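Local atomic coordinates of CT021 (Chlamydia trachomatis serovar L2, PDB entry 6UXD), a protein that is of unknown function but belongs to a chlamydial family related by sequence to the LolA and LolB lipoprotein-carrier clan. Residues 141-153 with 197-209. Sequence-based numbering, arbitrary orientation.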
loop_
_atom_site.group_PDB
_atom_site.type_symbol
_atom_site.label_atom_id
_atom_site.label_comp_id
_atom_site.label_asym_id
_atom_site.label_seq_id
_atom_site.Cartn_x
_atom_site.Cartn_y
_atom_site.Cartn_z
ATOM N N THR A 141 9.509 -5.453 14.152
ATOM C CA THR A 141 9.585 -6.664 13.342
ATOM C C THR A 141 9.556 -6.338 11.848
ATOM O O THR A 141 8.772 -5.479 11.433
ATOM C CB THR A 141 8.425 -7.596 13.661
ATOM O OG1 THR A 141 8.398 -7.848 15.065
ATOM C CG2 THR A 141 8.585 -8.903 12.936
ATOM N N SER A 142 10.390 -7.025 11.048
ATOM C CA SER A 142 10.439 -6.806 9.610
ATOM C C SER A 142 10.643 -8.118 8.850
ATOM O O SER A 142 11.326 -9.040 9.312
ATOM C CB SER A 142 11.555 -5.815 9.227
ATOM O OG SER A 142 12.867 -6.308 9.526
ATOM N N LEU A 143 10.036 -8.183 7.666
ATOM C CA LEU A 143 10.235 -9.275 6.718
ATOM C C LEU A 143 10.580 -8.644 5.384
ATOM O O LEU A 143 9.738 -7.964 4.796
ATOM C CB LEU A 143 8.994 -10.151 6.551
ATOM C CG LEU A 143 8.453 -10.968 7.714
ATOM C CD1 LEU A 143 7.818 -10.045 8.723
ATOM C CD2 LEU A 143 7.423 -11.958 7.167
ATOM N N ASN A 144 11.776 -8.905 4.882
ATOM C CA ASN A 144 12.255 -8.258 3.671
ATOM C C ASN A 144 12.741 -9.314 2.691
ATOM O O ASN A 144 13.537 -10.180 3.056
ATOM C CB ASN A 144 13.367 -7.250 4.023
ATOM C CG ASN A 144 14.029 -6.648 2.796
ATOM O OD1 ASN A 144 14.528 -7.366 1.945
ATOM N ND2 ASN A 144 14.036 -5.312 2.706
ATOM N N GLY A 145 12.259 -9.246 1.449
ATOM C CA GLY A 145 12.727 -10.167 0.434
ATOM C C GLY A 145 11.659 -10.628 -0.534
ATOM O O GLY A 145 10.827 -9.828 -0.978
ATOM N N GLU A 146 11.653 -11.925 -0.846
ATOM C CA GLU A 146 10.695 -12.490 -1.795
ATOM C C GLU A 146 9.455 -12.930 -1.023
ATOM O O GLU A 146 9.211 -14.117 -0.767
ATOM C CB GLU A 146 11.312 -13.643 -2.573
ATOM C CG GLU A 146 12.636 -13.326 -3.166
ATOM C CD GLU A 146 12.685 -11.977 -3.857
ATOM O OE1 GLU A 146 11.765 -11.708 -4.692
ATOM O OE2 GLU A 146 13.661 -11.208 -3.549
ATOM N N LEU A 147 8.651 -11.932 -0.641
ATOM C CA LEU A 147 7.545 -12.198 0.257
ATOM C C LEU A 147 6.443 -13.063 -0.361
ATOM O O LEU A 147 5.669 -13.657 0.394
ATOM C CB LEU A 147 6.959 -10.882 0.758
ATOM C CG LEU A 147 7.908 -9.898 1.443
ATOM C CD1 LEU A 147 7.124 -8.701 2.076
ATOM C CD2 LEU A 147 8.771 -10.586 2.487
ATOM N N ILE A 148 6.366 -13.188 -1.694
ATOM C CA ILE A 148 5.356 -14.076 -2.280
ATOM C C ILE A 148 5.635 -15.547 -1.999
ATOM O O ILE A 148 4.756 -16.394 -2.239
ATOM C CB ILE A 148 5.218 -13.803 -3.792
ATOM C CG1 ILE A 148 3.829 -14.254 -4.314
ATOM C CG2 ILE A 148 6.321 -14.493 -4.608
ATOM C CD1 ILE A 148 2.655 -13.880 -3.380
ATOM N N THR A 149 6.817 -15.881 -1.441
ATOM C CA THR A 149 7.055 -17.250 -0.972
ATOM C C THR A 149 6.409 -17.512 0.386
ATOM O O THR A 149 6.372 -18.663 0.837
ATOM C CB THR A 149 8.575 -17.566 -0.890
ATOM O OG1 THR A 149 9.236 -16.637 -0.020
ATOM C CG2 THR A 149 9.211 -17.500 -2.251
ATOM N N LEU A 150 5.889 -16.493 1.057
ATOM C CA LEU A 150 5.132 -16.765 2.268
ATOM C C LEU A 150 3.809 -17.487 1.954
ATOM O O LEU A 150 3.240 -17.323 0.874
ATOM C CB LEU A 150 4.829 -15.475 3.023
ATOM C CG LEU A 150 6.049 -14.733 3.571
ATOM C CD1 LEU A 150 5.624 -13.400 4.094
ATOM C CD2 LEU A 150 6.746 -15.578 4.658
ATOM N N PRO A 151 3.316 -18.302 2.886
ATOM C CA PRO A 151 1.995 -18.923 2.720
ATOM C C PRO A 151 0.917 -17.885 2.448
ATOM O O PRO A 151 0.733 -16.942 3.213
ATOM C CB PRO A 151 1.765 -19.621 4.064
ATOM C CG PRO A 151 3.166 -19.928 4.567
ATOM C CD PRO A 151 3.973 -18.715 4.147
ATOM N N SER A 152 0.172 -18.084 1.361
ATOM C CA SER A 152 -0.704 -17.039 0.868
ATOM C C SER A 152 -1.983 -17.645 0.308
ATOM O O SER A 152 -2.088 -18.856 0.074
ATOM C CB SER A 152 -0.016 -16.213 -0.210
ATOM O OG SER A 152 0.215 -16.994 -1.386
ATOM N N SER A 153 -2.947 -16.765 0.086
ATOM C CA SER A 153 -4.145 -17.077 -0.677
ATOM C C SER A 153 -4.446 -15.915 -1.614
ATOM O O SER A 153 -4.051 -14.771 -1.366
ATOM C CB SER A 153 -5.294 -17.380 0.252
ATOM O OG SER A 153 -5.004 -18.592 0.909
ATOM N N ILE A 197 2.909 -5.891 -12.252
ATOM C CA ILE A 197 3.141 -6.464 -10.936
ATOM C C ILE A 197 3.548 -5.335 -10.009
ATOM O O ILE A 197 4.481 -4.580 -10.313
ATOM C CB ILE A 197 4.246 -7.542 -10.948
ATOM C CG1 ILE A 197 3.890 -8.702 -11.881
ATOM C CG2 ILE A 197 4.509 -8.010 -9.510
ATOM C CD1 ILE A 197 2.707 -9.500 -11.463
ATOM N N ILE A 198 2.841 -5.211 -8.894
ATOM C CA ILE A 198 3.280 -4.414 -7.761
ATOM C C ILE A 198 3.702 -5.410 -6.696
ATOM O O ILE A 198 2.889 -6.222 -6.229
ATOM C CB ILE A 198 2.192 -3.470 -7.240
ATOM C CG1 ILE A 198 1.748 -2.503 -8.344
ATOM C CG2 ILE A 198 2.711 -2.672 -6.050
ATOM C CD1 ILE A 198 0.359 -2.767 -8.834
ATOM N N LYS A 199 4.981 -5.364 -6.352
ATOM C CA LYS A 199 5.621 -6.328 -5.471
ATOM C C LYS A 199 5.809 -5.705 -4.096
ATOM O O LYS A 199 6.213 -4.546 -3.979
ATOM C CB LYS A 199 6.961 -6.756 -6.087
ATOM C CG LYS A 199 7.825 -7.699 -5.261
ATOM C CD LYS A 199 9.051 -8.180 -6.065
ATOM C CE LYS A 199 10.120 -8.833 -5.159
ATOM N NZ LYS A 199 11.359 -9.237 -5.912
ATOM N N THR A 200 5.499 -6.465 -3.051
ATOM C CA THR A 200 5.771 -6.021 -1.687
ATOM C C THR A 200 7.127 -6.570 -1.268
ATOM O O THR A 200 7.310 -7.791 -1.181
ATOM C CB THR A 200 4.690 -6.482 -0.720
ATOM O OG1 THR A 200 3.409 -6.094 -1.229
ATOM C CG2 THR A 200 4.903 -5.840 0.640
ATOM N N ILE A 201 8.080 -5.675 -1.037
ATOM C CA ILE A 201 9.450 -6.105 -0.779
ATOM C C ILE A 201 9.783 -6.115 0.701
ATOM O O ILE A 201 10.748 -6.786 1.098
ATOM C CB ILE A 201 10.455 -5.240 -1.561
ATOM C CG1 ILE A 201 10.412 -3.769 -1.110
ATOM C CG2 ILE A 201 10.151 -5.337 -3.033
ATOM C CD1 ILE A 201 11.370 -2.849 -1.895
ATOM N N GLU A 202 9.000 -5.429 1.535
ATOM C CA GLU A 202 9.197 -5.478 2.975
ATOM C C GLU A 202 7.872 -5.180 3.649
ATOM O O GLU A 202 7.097 -4.367 3.146
ATOM C CB GLU A 202 10.263 -4.479 3.431
ATOM C CG GLU A 202 10.685 -4.653 4.892
ATOM C CD GLU A 202 11.794 -3.693 5.322
ATOM O OE1 GLU A 202 12.854 -3.693 4.673
ATOM O OE2 GLU A 202 11.595 -2.927 6.304
ATOM N N MET A 203 7.585 -5.884 4.742
ATOM C CA MET A 203 6.464 -5.513 5.595
ATOM C C MET A 203 6.823 -5.880 7.025
ATOM O O MET A 203 7.700 -6.717 7.276
ATOM C CB MET A 203 5.144 -6.187 5.163
ATOM C CG MET A 203 5.215 -7.681 5.104
ATOM S SD MET A 203 3.716 -8.563 4.629
ATOM C CE MET A 203 3.302 -7.910 3.002
ATOM N N GLY A 204 6.148 -5.229 7.967
ATOM C CA GLY A 204 6.375 -5.515 9.362
ATOM C C GLY A 204 5.510 -4.733 10.336
ATOM O O GLY A 204 4.371 -4.340 10.035
ATOM N N HIS A 205 6.052 -4.553 11.537
ATOM C CA HIS A 205 5.314 -4.023 12.668
ATOM C C HIS A 205 6.208 -3.070 13.444
ATOM O O HIS A 205 7.437 -3.076 13.294
ATOM C CB HIS A 205 4.838 -5.140 13.595
ATOM C CG HIS A 205 4.192 -6.286 12.885
ATOM N ND1 HIS A 205 2.981 -6.174 12.238
ATOM C CD2 HIS A 205 4.584 -7.574 12.728
ATOM C CE1 HIS A 205 2.647 -7.343 11.723
ATOM N NE2 HIS A 205 3.605 -8.209 12.002
ATOM N N GLN A 206 5.562 -2.253 14.285
ATOM C CA GLN A 206 6.237 -1.379 15.244
ATOM C C GLN A 206 7.076 -0.323 14.552
ATOM O O GLN A 206 8.129 0.057 15.053
ATOM C CB GLN A 206 7.128 -2.168 16.209
ATOM C CG GLN A 206 6.405 -3.234 17.010
ATOM C CD GLN A 206 7.365 -4.143 17.777
ATOM O OE1 GLN A 206 7.274 -4.265 19.004
ATOM N NE2 GLN A 206 8.285 -4.797 17.049
ATOM N N ALA A 207 6.648 0.126 13.380
ATOM C CA ALA A 207 7.303 1.257 12.748
ATOM C C ALA A 207 6.741 2.567 13.303
ATOM O O ALA A 207 5.557 2.666 13.638
ATOM C CB ALA A 207 7.108 1.223 11.238
ATOM N N ALA A 208 7.599 3.579 13.379
ATOM C CA ALA A 208 7.221 4.896 13.865
ATOM C C ALA A 208 7.390 5.907 12.744
ATOM O O ALA A 208 8.338 5.825 11.955
ATOM C CB ALA A 208 8.058 5.312 15.080
ATOM N N SER A 209 6.452 6.840 12.650
ATOM C CA SER A 209 6.516 7.814 11.572
ATOM C C SER A 209 7.691 8.757 11.782
ATOM O O SER A 209 8.019 9.127 12.914
ATOM C CB SER A 209 5.236 8.637 11.483
ATOM O OG SER A 209 5.438 9.713 10.583
#
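L147 lays its CD1 methyl over the backbone of strand 197-204, 3.4 Å from T200 O, and along the M203 side chain, where CD1 lies 3.7 Å from CG. The L147 and M203 side chains lie alongside each other, running opposite ways, and CG2 of T200 adds a second apolar neighbour. Ahead of the 3-10 segment 147-149 that carries L147, 142-144 is a short edge strand pairing antiparallel with 197-204. L143 and M203 form the hydrogen-bonded pair, L143 N giving to M203 O (2.8 Å) and M203 N to L143 O (3.0 Å); S142 with G204 and N144 with E202 are the non-hydrogen-bonded pairs on either side. G204 has no side chain, and this lets T141 O come within 3.2 Å of G204 CA while it accepts from H205 N.

On the face carrying N144 and E202, the amide and carboxylate planes stand 53° apart. ND2 nevertheless gives an almost straight bond (177°) to the anti lone pair of E202 OE1, at 2.8 Å and in the amide's own plane. CG of E202 stands anti to the backbone N (chi1 -170°) and the chain runs on extended, to a carboxylate also held by the Y21 hydroxyl and the backbone N-H groups of W66 and K67. Several donors thus grip a buried carboxylate and would be expected to favour its charged form.

Where the strand ends, G145 N bonds to I201 O and E146 centres an inverse gamma turn. The bent E146 side chain brings OE1 back to an extended K199, whose NZ meets the syn lone pair of OE1 in a 2.8 Å salt bridge. The contact illustrates how a short edge strand and the turn after it can dock on one longer strand: 197-204 also pairs with strands 21-26 and 186-189, while 152-158, following the 3-10 turn, joins 118-122 and 170-176.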